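PDB 5C5G: spherulin-4 from Aspergillus clavatus, which probably hydrolyses glycosidic bonds and is probably needed to make the exopolysaccharide galactosaminogalactan, as its counterpart in Aspergillus fumigatus is. Local coordinates for residues Gly47-Ala52 against Arg91-Tyr96; Glu51-Asp55 against Trp99-Ser103; Met4-Val10 against Phe248-Ser254. All blocks are in the same frame, centred on the assembly; numbering follows the deposited sequence.

Interaction 1. Residues Gly47-Ala52 against Arg91-Tyr96; sequences GPGPEA and RDIETY
One face of the Y96 ring receives P48, whose CB stands 3.7 Å from the ring centroid and 13° off its normal, a CH-pi contact centred on the ring. The R91 guanidinium carries T95 OG1 over the centre of one face, while G49 O, E51 N and D92 OD1 lie at its edge, in plane. These groups belong to a (beta/alpha)8 barrel, where the loop between strand 38-42 and helix 56-66 folds against helix 86-103. R91 grips the loop end-on: NH1 and NH2 both donate to the single carbonyl oxygen of G49, with NH2 to G49 O at 2.9 Å. Neither bond is straight, as expected when two nitrogens share one acceptor. NH1 approaches in the carbonyl plane and NH2 is tilted from it. R91 NH2 also makes a straighter salt bridge to D92 OD1, so the guanidinium is fixed in rotation. The side chain gets there by running out with CG anti to the backbone N (chi1 175°) and bending at chi2 (-90°). D92 is shared, since its OD2 pairs with R84. The P48 ring is wedged between these partners, with CD 3.7 Å from D92 CG, while its CG meets R91 NH2 and its CB also meets T95 CG2; it crosses Y96 at about a right angle. Y96 OH bonds to the backbone O of Y76, a residue seen to bind N-acetyl-D-galactosamine, so the ring that carries P48 lies next to the sugar site. Further along, a water donates to both A52 O and T95 O. On the helix, T95 OG1 donates to R91 O at 2.7 Å from above the carbonyl plane, on the face opposite to T95 N.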
loop_
_atom_site.group_PDB
_atom_site.type_symbol
_atom_site.label_atom_id
_atom_site.label_comp_id
_atom_site.label_asym_id
_atom_site.label_seq_id
_atom_site.Cartn_x
_atom_site.Cartn_y
_atom_site.Cartn_z
ATOM N N GLY A 47 9.878 -0.449 9.296
ATOM C CA GLY A 47 10.372 0.915 9.331
ATOM C C GLY A 47 11.623 1.024 8.500
ATOM O O GLY A 47 12.037 0.055 7.871
ATOM N N PRO A 48 12.257 2.194 8.537
ATOM C CA PRO A 48 13.422 2.442 7.693
ATOM C C PRO A 48 14.700 1.832 8.256
ATOM O O PRO A 48 15.732 1.875 7.569
ATOM C CB PRO A 48 13.486 3.972 7.641
ATOM C CG PRO A 48 12.873 4.407 8.942
ATOM C CD PRO A 48 11.786 3.413 9.219
ATOM N N GLY A 49 14.637 1.253 9.449
ATOM C CA GLY A 49 15.793 0.646 10.068
ATOM C C GLY A 49 16.487 1.603 11.014
ATOM O O GLY A 49 16.121 2.767 11.134
ATOM N N PRO A 50 17.522 1.120 11.693
ATOM C CA PRO A 50 18.141 1.874 12.780
ATOM C C PRO A 50 19.141 2.932 12.329
ATOM O O PRO A 50 19.665 3.643 13.170
ATOM C CB PRO A 50 18.868 0.781 13.568
ATOM C CG PRO A 50 19.186 -0.261 12.564
ATOM C CD PRO A 50 18.016 -0.265 11.617
ATOM N N GLU A 51 19.453 2.996 11.033
ATOM C CA GLU A 51 20.420 3.962 10.516
ATOM C C GLU A 51 19.752 4.915 9.530
ATOM O O GLU A 51 18.603 4.756 9.195
ATOM C CB GLU A 51 21.590 3.231 9.841
ATOM C CG GLU A 51 22.301 2.282 10.773
ATOM C CD GLU A 51 23.526 1.653 10.168
ATOM O OE1 GLU A 51 23.871 1.939 9.000
ATOM O OE2 GLU A 51 24.129 0.841 10.868
ATOM N N ALA A 52 20.519 5.889 9.067
ATOM C CA ALA A 52 19.975 6.925 8.194
ATOM C C ALA A 52 19.632 6.388 6.817
ATOM O O ALA A 52 18.758 6.938 6.141
ATOM C CB ALA A 52 20.954 8.081 8.070
ATOM N N ARG A 91 10.428 10.162 13.972
ATOM C CA ARG A 91 11.802 9.812 13.609
ATOM C C ARG A 91 11.793 8.955 12.351
ATOM O O ARG A 91 12.592 9.162 11.431
ATOM C CB ARG A 91 12.522 9.087 14.748
ATOM C CG ARG A 91 13.917 8.595 14.377
ATOM C CD ARG A 91 13.909 7.186 13.792
ATOM N NE ARG A 91 15.248 6.793 13.377
ATOM C CZ ARG A 91 15.508 5.729 12.629
ATOM N NH1 ARG A 91 16.757 5.449 12.295
ATOM N NH2 ARG A 91 14.526 4.927 12.244
ATOM N N ASP A 92 10.889 7.997 12.275
ATOM C CA ASP A 92 10.860 7.114 11.122
ATOM C C ASP A 92 10.456 7.882 9.860
ATOM O O ASP A 92 11.045 7.702 8.791
ATOM C CB ASP A 92 9.921 5.925 11.345
ATOM C CG ASP A 92 10.469 4.911 12.320
ATOM O OD1 ASP A 92 11.672 4.957 12.658
ATOM O OD2 ASP A 92 9.680 4.045 12.762
ATOM N N ILE A 93 9.440 8.741 9.958
ATOM C CA ILE A 93 9.032 9.551 8.813
ATOM C C ILE A 93 10.215 10.369 8.314
ATOM O O ILE A 93 10.495 10.430 7.106
ATOM C CB ILE A 93 7.890 10.512 9.201
ATOM C CG1 ILE A 93 6.620 9.732 9.578
ATOM C CG2 ILE A 93 7.597 11.467 8.055
ATOM C CD1 ILE A 93 5.558 10.597 10.254
ATOM N N GLU A 94 10.885 11.042 9.234
ATOM C CA GLU A 94 11.994 11.925 8.890
ATOM C C GLU A 94 13.181 11.164 8.320
ATOM O O GLU A 94 13.933 11.690 7.509
ATOM C CB GLU A 94 12.400 12.756 10.104
ATOM C CG GLU A 94 11.317 13.783 10.427
ATOM C CD GLU A 94 11.631 14.653 11.611
ATOM O OE1 GLU A 94 12.593 14.341 12.343
ATOM O OE2 GLU A 94 10.905 15.658 11.798
ATOM N N THR A 95 13.366 9.931 8.749
ATOM C CA THR A 95 14.448 9.098 8.233
ATOM C C THR A 95 14.207 8.830 6.752
ATOM O O THR A 95 15.081 9.061 5.920
ATOM C CB THR A 95 14.562 7.786 9.041
ATOM O OG1 THR A 95 14.868 8.093 10.413
ATOM C CG2 THR A 95 15.661 6.908 8.499
ATOM N N TYR A 96 13.017 8.359 6.396
ATOM C CA TYR A 96 12.701 8.183 4.977
ATOM C C TYR A 96 12.855 9.490 4.212
ATOM O O TYR A 96 13.395 9.514 3.095
ATOM C CB TYR A 96 11.269 7.700 4.785
ATOM C CG TYR A 96 10.978 6.248 5.111
ATOM C CD1 TYR A 96 11.536 5.204 4.387
ATOM C CD2 TYR A 96 10.117 5.930 6.150
ATOM C CE1 TYR A 96 11.243 3.893 4.678
ATOM C CE2 TYR A 96 9.814 4.633 6.454
ATOM C CZ TYR A 96 10.374 3.602 5.711
ATOM O OH TYR A 96 10.111 2.284 5.971
HETATM O O HOH W 1 17.773 9.359 6.614
#

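Interaction 2. Residues Glu51-Asp55 against Trp99-Ser103; sequences EALPD and WPTQS
P54 and W99 meet from opposite directions, the proline lying above the indole plane, displaced toward its rim. P54 CD stands 3.4 Å above that plane and is 3.6 Å from W99 CE2. P54 CG makes an off-centre CH-pi contact with the six-membered ring. L53 instead runs past W99 in the reverse sense; its CD2 touches W99 CD1 (3.9 Å) and also the CB atoms of Q102 and S103. The edge of the indole is the polar side: A52 O lies near the ring plane, 3.1 Å from W99 CD1, and a water in that plane accepts from W99 NE1 (2.9 Å) and donates to E51 O. On the helix, S103 OG sits between the backbone N and the carbonyl carbon (chi1 65°), which turns it back to W99 O (2.8 Å); S103 N reaches that oxygen from the opposite face. Helix 86-103 is kinked here at P100 and T101, whose N atoms make no bond to the turn before. It packs on a beta-to-alpha loop of the (beta/alpha)8 barrel, which ends at D55, the N-cap of helix 56-66. Apolar contact above the plane and polar contact at the edge thus divide the indole, whose N-H is satisfied by the water shared with E51 O.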
loop_
_atom_site.group_PDB
_atom_site.type_symbol
_atom_site.label_atom_id
_atom_site.label_comp_id
_atom_site.label_asym_id
_atom_site.label_seq_id
_atom_site.Cartn_x
_atom_site.Cartn_y
_atom_site.Cartn_z
ATOM N N GLU A 51 19.453 2.996 11.033
ATOM C CA GLU A 51 20.420 3.962 10.516
ATOM C C GLU A 51 19.752 4.915 9.530
ATOM O O GLU A 51 18.603 4.756 9.195
ATOM C CB GLU A 51 21.590 3.231 9.841
ATOM C CG GLU A 51 22.301 2.282 10.773
ATOM C CD GLU A 51 23.526 1.653 10.168
ATOM O OE1 GLU A 51 23.871 1.939 9.000
ATOM O OE2 GLU A 51 24.129 0.841 10.868
ATOM N N ALA A 52 20.519 5.889 9.067
ATOM C CA ALA A 52 19.975 6.925 8.194
ATOM C C ALA A 52 19.632 6.388 6.817
ATOM O O ALA A 52 18.758 6.938 6.141
ATOM C CB ALA A 52 20.954 8.081 8.070
ATOM N N LEU A 53 20.309 5.324 6.400
ATOM C CA LEU A 53 20.043 4.678 5.127
ATOM C C LEU A 53 19.816 3.196 5.343
ATOM O O LEU A 53 20.294 2.632 6.324
ATOM C CB LEU A 53 21.208 4.870 4.169
ATOM C CG LEU A 53 21.440 6.322 3.767
ATOM C CD1 LEU A 53 22.719 6.428 2.971
ATOM C CD2 LEU A 53 20.287 6.873 2.958
ATOM N N PRO A 54 19.069 2.559 4.449
ATOM C CA PRO A 54 18.897 1.112 4.501
ATOM C C PRO A 54 20.111 0.432 3.886
ATOM O O PRO A 54 21.094 1.099 3.528
ATOM C CB PRO A 54 17.646 0.902 3.656
ATOM C CG PRO A 54 17.779 1.944 2.600
ATOM C CD PRO A 54 18.390 3.144 3.287
ATOM N N ASP A 55 20.086 -0.897 3.795
ATOM C CA ASP A 55 21.276 -1.615 3.363
ATOM C C ASP A 55 21.539 -1.465 1.864
ATOM O O ASP A 55 20.767 -0.832 1.148
ATOM C CB ASP A 55 21.253 -3.069 3.861
ATOM C CG ASP A 55 20.328 -3.982 3.079
ATOM O OD1 ASP A 55 19.980 -3.708 1.914
ATOM O OD2 ASP A 55 20.005 -5.054 3.647
ATOM N N TRP A 99 16.354 10.375 3.157
ATOM C CA TRP A 99 17.078 9.447 2.293
ATOM C C TRP A 99 17.792 10.093 1.088
ATOM O O TRP A 99 18.963 9.810 0.860
ATOM C CB TRP A 99 16.154 8.321 1.815
ATOM C CG TRP A 99 15.996 7.170 2.764
ATOM C CD1 TRP A 99 16.556 7.018 3.991
ATOM C CD2 TRP A 99 15.234 5.983 2.521
ATOM N NE1 TRP A 99 16.198 5.801 4.537
ATOM C CE2 TRP A 99 15.384 5.148 3.646
ATOM C CE3 TRP A 99 14.442 5.543 1.453
ATOM C CZ2 TRP A 99 14.782 3.887 3.728
ATOM C CZ3 TRP A 99 13.848 4.299 1.535
ATOM C CH2 TRP A 99 14.028 3.484 2.663
ATOM N N PRO A 100 17.103 10.933 0.298
ATOM C CA PRO A 100 17.776 11.444 -0.906
ATOM C C PRO A 100 18.917 12.390 -0.573
ATOM O O PRO A 100 19.925 12.393 -1.285
ATOM C CB PRO A 100 16.655 12.165 -1.667
ATOM C CG PRO A 100 15.570 12.357 -0.673
ATOM C CD PRO A 100 15.663 11.226 0.291
ATOM N N THR A 101 18.803 13.147 0.513
ATOM C CA THR A 101 19.881 14.055 0.893
ATOM C C THR A 101 21.019 13.297 1.584
ATOM O O THR A 101 22.188 13.562 1.334
ATOM C CB THR A 101 19.380 15.204 1.772
ATOM O OG1 THR A 101 18.650 14.690 2.881
ATOM C CG2 THR A 101 18.481 16.107 0.979
ATOM N N GLN A 102 20.684 12.325 2.424
ATOM C CA GLN A 102 21.700 11.533 3.117
ATOM C C GLN A 102 22.533 10.714 2.141
ATOM O O GLN A 102 23.707 10.467 2.390
ATOM C CB GLN A 102 21.046 10.606 4.145
ATOM C CG GLN A 102 20.496 11.348 5.342
ATOM C CD GLN A 102 21.544 11.622 6.398
ATOM O OE1 GLN A 102 22.693 11.200 6.282
ATOM N NE2 GLN A 102 21.149 12.335 7.434
ATOM N N SER A 103 21.918 10.282 1.045
ATOM C CA SER A 103 22.593 9.450 0.055
ATOM C C SER A 103 23.171 10.238 -1.117
ATOM O O SER A 103 23.942 9.693 -1.896
ATOM C CB SER A 103 21.612 8.430 -0.514
ATOM O OG SER A 103 20.579 9.070 -1.247
HETATM O O HOH W 2 17.119 4.183 6.797
#

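Interaction 3. Residues Met4-Val10 against Phe248-Ser254; sequences MGPKSKV and FVDLMAS
M252 O and S8 N are joined through one water, which donates to M252 O at 2.7 Å and accepts from S8 N at 2.9 Å. The carbonyl of M252 belongs to the last part of the C-terminal helix, and K7 CE lies alongside it, 3.3 Å from M252 O. A second water couples the region near the N-terminus to the C-terminal carboxylate in the same way: it accepts from M4 N and donates to S254 OXT at 2.7 Å, while R222 bonds to S254 O as well as to G5 O and P6 O. No direct hydrogen bond crosses the two segments. The apolar part is built round V10 and selenomethionine M252. The M252 chain folds back at chi2 and chi3 (-78° and -76°), which brings CE to 3.1 Å from K9 O and 3.7 Å from S8 CB. V10 and M252 cross obliquely, with V10 CG2 3.8 Å from M252 CB, and V10 CG1 reaches F248 CE2 at 4.1 Å. M4, also a selenomethionine and likewise curled, lays CG beside the C-terminal carboxylate and sends CE toward L251 O. K9 starts out away from the helix, and NZ forms a salt bridge with D226. K9 and V10 open strand 9-13; the backbone of K9 bonds to D226 and I228, beside and within the last strand, and that of V10 to N37 and T39, beside and within the second. The first strand, held between the second and the eighth, with the C-terminal helix packed over it, is the closure of a (beta/alpha)8, or TIM, barrel.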
loop_
_atom_site.group_PDB
_atom_site.type_symbol
_atom_site.label_atom_id
_atom_site.label_comp_id
_atom_site.label_asym_id
_atom_site.label_seq_id
_atom_site.Cartn_x
_atom_site.Cartn_y
_atom_site.Cartn_z
HETATM N N MSE A 4 -14.558 -3.259 -17.271
HETATM C CA MSE A 4 -14.126 -3.621 -15.934
HETATM C C MSE A 4 -14.509 -2.613 -14.864
HETATM O O MSE A 4 -14.215 -2.825 -13.683
HETATM C CB MSE A 4 -12.619 -3.804 -15.929
HETATM C CG MSE A 4 -12.168 -5.001 -16.723
HETATM SE SE MSE A 4 -12.673 -6.690 -15.936
HETATM C CE MSE A 4 -11.504 -6.667 -14.368
ATOM N N GLY A 5 -15.164 -1.531 -15.248
ATOM C CA GLY A 5 -15.563 -0.534 -14.271
ATOM C C GLY A 5 -14.411 0.393 -13.921
ATOM O O GLY A 5 -13.408 0.489 -14.641
ATOM N N PRO A 6 -14.549 1.120 -12.811
ATOM C CA PRO A 6 -13.535 2.122 -12.473
ATOM C C PRO A 6 -12.132 1.516 -12.352
ATOM O O PRO A 6 -11.973 0.423 -11.823
ATOM C CB PRO A 6 -13.998 2.647 -11.117
ATOM C CG PRO A 6 -15.422 2.254 -10.983
ATOM C CD PRO A 6 -15.645 1.058 -11.831
ATOM N N LYS A 7 -11.143 2.233 -12.861
ATOM C CA LYS A 7 -9.763 1.841 -12.709
ATOM C C LYS A 7 -9.320 1.973 -11.255
ATOM O O LYS A 7 -9.763 2.871 -10.516
ATOM C CB LYS A 7 -8.895 2.726 -13.601
ATOM C CG LYS A 7 -7.518 2.164 -13.887
ATOM C CD LYS A 7 -7.474 1.449 -15.239
ATOM C CE LYS A 7 -6.056 1.001 -15.592
ATOM N NZ LYS A 7 -5.247 2.039 -16.309
ATOM N N SER A 8 -8.430 1.076 -10.871
ATOM C CA SER A 8 -7.796 1.085 -9.560
ATOM C C SER A 8 -6.289 1.043 -9.721
ATOM O O SER A 8 -5.754 0.573 -10.736
ATOM C CB SER A 8 -8.247 -0.111 -8.738
ATOM O OG SER A 8 -9.645 -0.037 -8.486
ATOM N N LYS A 9 -5.610 1.527 -8.691
ATOM C CA LYS A 9 -4.174 1.378 -8.557
ATOM C C LYS A 9 -3.847 -0.012 -8.058
ATOM O O LYS A 9 -4.582 -0.575 -7.249
ATOM C CB LYS A 9 -3.647 2.396 -7.562
ATOM C CG LYS A 9 -3.955 3.834 -7.943
ATOM C CD LYS A 9 -3.569 4.808 -6.843
ATOM C CE LYS A 9 -3.933 6.250 -7.195
ATOM N NZ LYS A 9 -5.373 6.412 -7.541
ATOM N N VAL A 10 -2.720 -0.537 -8.514
ATOM C CA VAL A 10 -2.181 -1.760 -7.944
ATOM C C VAL A 10 -1.423 -1.400 -6.665
ATOM O O VAL A 10 -0.455 -0.633 -6.705
ATOM C CB VAL A 10 -1.259 -2.488 -8.942
ATOM C CG1 VAL A 10 -0.588 -3.672 -8.285
ATOM C CG2 VAL A 10 -2.053 -2.935 -10.171
ATOM N N PHE A 248 -3.265 -10.961 -12.583
ATOM C CA PHE A 248 -3.904 -9.941 -11.775
ATOM C C PHE A 248 -3.607 -8.544 -12.318
ATOM O O PHE A 248 -4.515 -7.750 -12.518
ATOM C CB PHE A 248 -3.456 -10.081 -10.309
ATOM C CG PHE A 248 -3.733 -8.877 -9.458
ATOM C CD1 PHE A 248 -5.017 -8.400 -9.277
ATOM C CD2 PHE A 248 -2.696 -8.202 -8.855
ATOM C CE1 PHE A 248 -5.243 -7.269 -8.500
ATOM C CE2 PHE A 248 -2.931 -7.090 -8.074
ATOM C CZ PHE A 248 -4.205 -6.626 -7.908
ATOM N N VAL A 249 -2.337 -8.239 -12.566
ATOM C CA VAL A 249 -2.010 -6.907 -13.038
ATOM C C VAL A 249 -2.595 -6.675 -14.442
ATOM O O VAL A 249 -3.069 -5.581 -14.738
ATOM C CB VAL A 249 -0.510 -6.626 -12.972
ATOM C CG1 VAL A 249 -0.230 -5.204 -13.449
ATOM C CG2 VAL A 249 -0.024 -6.794 -11.548
ATOM N N ASP A 250 -2.601 -7.694 -15.295
ATOM C CA ASP A 250 -3.225 -7.564 -16.611
ATOM C C ASP A 250 -4.701 -7.172 -16.472
ATOM O O ASP A 250 -5.220 -6.370 -17.247
ATOM C CB ASP A 250 -3.146 -8.877 -17.416
ATOM C CG ASP A 250 -1.765 -9.146 -18.010
ATOM O OD1 ASP A 250 -0.897 -8.253 -17.993
ATOM O OD2 ASP A 250 -1.564 -10.270 -18.522
ATOM N N LEU A 251 -5.384 -7.754 -15.498
ATOM C CA LEU A 251 -6.792 -7.446 -15.291
ATOM C C LEU A 251 -6.960 -6.041 -14.736
ATOM O O LEU A 251 -7.932 -5.349 -15.043
ATOM C CB LEU A 251 -7.420 -8.453 -14.329
ATOM C CG LEU A 251 -7.606 -9.831 -14.945
ATOM C CD1 LEU A 251 -7.850 -10.844 -13.836
ATOM C CD2 LEU A 251 -8.755 -9.830 -15.955
HETATM N N MSE A 252 -6.014 -5.598 -13.925
HETATM C CA MSE A 252 -6.030 -4.228 -13.430
HETATM C C MSE A 252 -5.809 -3.236 -14.571
HETATM O O MSE A 252 -6.321 -2.116 -14.520
HETATM C CB MSE A 252 -5.008 -4.052 -12.305
HETATM C CG MSE A 252 -5.363 -4.909 -11.087
HETATM SE SE MSE A 252 -6.806 -4.136 -10.018
HETATM C CE MSE A 252 -5.754 -2.759 -9.175
ATOM N N ALA A 253 -5.078 -3.649 -15.609
ATOM C CA ALA A 253 -4.812 -2.820 -16.776
ATOM C C ALA A 253 -5.969 -2.796 -17.764
ATOM O O ALA A 253 -5.964 -1.996 -18.690
ATOM C CB ALA A 253 -3.566 -3.322 -17.485
ATOM N N SER A 254 -6.952 -3.666 -17.560
ATOM C CA SER A 254 -8.064 -3.853 -18.490
ATOM C C SER A 254 -9.250 -2.934 -18.197
ATOM O O SER A 254 -9.326 -2.296 -17.144
ATOM C CB SER A 254 -8.513 -5.309 -18.426
ATOM O OG SER A 254 -7.472 -6.164 -18.867
ATOM O OXT SER A 254 -10.157 -2.828 -19.039
HETATM O O HOH W 3 -12.623 -1.732 -18.876
HETATM O O HOH W 4 -7.614 -1.299 -12.259
#

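In the fold
Interactions 1 and 2 are neighbours, their centres 8 Å apart. Both set the loop between strand 38-42 and helix 56-66 against helix 86-103, and E51 and A52 belong to both; P48 CB and W99 CZ2, 4.1 Å apart, tie the two together. Successive parts of the loop meet successive turns of the helix, so they form one continuous seam outside the barrel, with Y96 next to the sugar-binding Y76. Interaction 3 lies on the opposite side of the chain's centre, about 33 Å (centre to centre) from interaction 1. It joins the region near the N-terminus to the C-terminal end, enclosing the others in sequence, and closes the barrel away from the sugar-binding residues.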